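Local coordinates for protein CooJ (Rhodospirillum rubrum, PDB 6HK5) that binds nickel(II) and probably acts as a metallochaperone, an accessory protein for nickel supply to carbon monoxide dehydrogenase, at residues V23-M27 with M54-R58. Sequence-based numbering, arbitrary orientation.
Sequences VEGHM and MAVAR. With NI (nickel (II) ion), chain I.
Glu-24 OE1 is gripped by two nitrogens of one guanidinium, Arg-58 NH2 at 2.6 Å and Arg-58 NE at 2.8 Å, in a side-on salt bridge that converges on a single oxygen. Both bonds lie in the guanidinium plane, yet the carboxylate is turned 75° from it. NE meets the anti lone pair of OE1, whereas NH2 comes from above the carboxylate plane, and both bonds are bent. A long, extended glutamate suits this place because its carboxylate can reach across from a position not itself facing the partner helix. Arginine answers with a bend at chi3 (57°) that brings NE and NH2 round to the same oxygen, while its aliphatic part lies against selenomethionine Met-27, whose SE is 3.3 Å from Arg-58 CD. Were Arg-58 an alanine, the Glu-24 carboxylate would probably lose its charged mate across the interface, and the selenium of Met-27 the CD it rests on. Beside the salt bridge the contact is apolar: Met-27 SE also rests 3.9 Å from Met-54 CB, and selenomethionine Met-54, bent at chi2 and chi3, carries its CE to 4.2 Å from Val-23 CG2. Flexible, unbranched chains suit the space between axes 11.6 Å apart, and the compact valine the buried side. Glu-24 and nearby Asp-21 also belong to a calcium site known for this protein, though no calcium is bound to this chain here. His-26 takes no part in the contact and binds nickel through NE2, joined by His-22 and residues of other subunits. The contact ties helix 5-35 to helix 42-67 midway along an antiparallel helical hairpin (158° between the local axes), the N-terminal part of the longer CooJ, with Phe-19 of the second subunit packed on Met-27 and Met-54.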
loop_
_atom_site.group_PDB
_atom_site.type_symbol
_atom_site.label_atom_id
_atom_site.label_comp_id
_atom_site.label_asym_id
_atom_site.label_seq_id
_atom_site.Cartn_x
_atom_site.Cartn_y
_atom_site.Cartn_z
ATOM N N VAL A 23 7.967 2.660 -5.737
ATOM C CA VAL A 23 9.029 1.858 -5.140
ATOM C C VAL A 23 10.400 2.182 -5.720
ATOM O O VAL A 23 11.413 1.951 -5.055
ATOM C CB VAL A 23 8.748 0.358 -5.286
ATOM C CG1 VAL A 23 7.427 0.011 -4.602
ATOM C CG2 VAL A 23 8.741 -0.039 -6.756
ATOM N N GLU A 24 10.467 2.708 -6.941
ATOM C CA GLU A 24 11.758 3.134 -7.470
ATOM C C GLU A 24 12.303 4.307 -6.675
ATOM O O GLU A 24 13.521 4.433 -6.512
ATOM C CB GLU A 24 11.641 3.470 -8.952
ATOM C CG GLU A 24 11.725 2.224 -9.811
ATOM C CD GLU A 24 11.105 2.381 -11.192
ATOM O OE1 GLU A 24 11.010 1.357 -11.918
ATOM O OE2 GLU A 24 10.722 3.518 -11.549
ATOM N N GLY A 25 11.425 5.151 -6.139
ATOM C CA GLY A 25 11.890 6.169 -5.212
ATOM C C GLY A 25 12.523 5.573 -3.970
ATOM O O GLY A 25 13.613 5.987 -3.563
ATOM N N HIS A 26 11.868 4.562 -3.372
ATOM C CA HIS A 26 12.404 3.918 -2.166
ATOM C C HIS A 26 13.688 3.135 -2.446
ATOM O O HIS A 26 14.577 3.051 -1.583
ATOM C CB HIS A 26 11.378 2.959 -1.543
ATOM C CG HIS A 26 10.146 3.622 -0.994
ATOM N ND1 HIS A 26 10.193 4.710 -0.150
ATOM C CD2 HIS A 26 8.832 3.285 -1.097
ATOM C CE1 HIS A 26 8.961 5.051 0.197
ATOM N NE2 HIS A 26 8.118 4.200 -0.367
HETATM N N MSE A 27 13.796 2.526 -3.612
HETATM C CA MSE A 27 15.027 1.812 -3.950
HETATM C C MSE A 27 16.213 2.734 -4.019
HETATM O O MSE A 27 17.276 2.395 -3.523
HETATM C CB MSE A 27 14.882 1.087 -5.269
HETATM C CG MSE A 27 14.051 -0.150 -5.096
HETATM SE SE MSE A 27 13.610 -0.829 -6.839
HETATM C CE MSE A 27 15.427 -1.131 -7.526
HETATM N N MSE A 54 14.483 -6.696 -6.015
HETATM C CA MSE A 54 13.457 -5.730 -6.391
HETATM C C MSE A 54 13.571 -5.312 -7.846
HETATM O O MSE A 54 12.560 -5.107 -8.509
HETATM C CB MSE A 54 13.523 -4.496 -5.489
HETATM C CG MSE A 54 12.686 -4.638 -4.243
HETATM SE SE MSE A 54 10.893 -5.333 -4.684
HETATM C CE MSE A 54 10.201 -3.881 -5.805
ATOM N N ALA A 55 14.808 -5.177 -8.340
ATOM C CA ALA A 55 15.006 -4.908 -9.759
ATOM C C ALA A 55 14.443 -6.034 -10.629
ATOM O O ALA A 55 13.861 -5.783 -11.695
ATOM C CB ALA A 55 16.491 -4.699 -10.044
ATOM N N VAL A 56 14.618 -7.286 -10.205
ATOM C CA VAL A 56 13.965 -8.392 -10.903
ATOM C C VAL A 56 12.454 -8.216 -10.881
ATOM O O VAL A 56 11.775 -8.350 -11.909
ATOM C CB VAL A 56 14.375 -9.740 -10.291
ATOM C CG1 VAL A 56 13.792 -10.907 -11.157
ATOM C CG2 VAL A 56 15.894 -9.823 -10.180
ATOM N N ALA A 57 11.900 -7.904 -9.709
ATOM C CA ALA A 57 10.455 -7.746 -9.637
ATOM C C ALA A 57 9.997 -6.615 -10.550
ATOM O O ALA A 57 8.969 -6.733 -11.224
ATOM C CB ALA A 57 10.016 -7.523 -8.191
ATOM N N ARG A 58 10.782 -5.540 -10.644
ATOM C CA ARG A 58 10.417 -4.436 -11.523
ATOM C C ARG A 58 10.334 -4.884 -12.972
ATOM O O ARG A 58 9.375 -4.561 -13.681
ATOM C CB ARG A 58 11.419 -3.298 -11.375
ATOM C CG ARG A 58 11.380 -2.685 -10.017
ATOM C CD ARG A 58 12.527 -1.744 -9.839
ATOM N NE ARG A 58 12.520 -0.705 -10.856
ATOM C CZ ARG A 58 13.507 -0.495 -11.718
ATOM N NH1 ARG A 58 14.601 -1.258 -11.692
ATOM N NH2 ARG A 58 13.394 0.492 -12.595
HETATM NI NI NI I . 6.171 4.020 0.237
#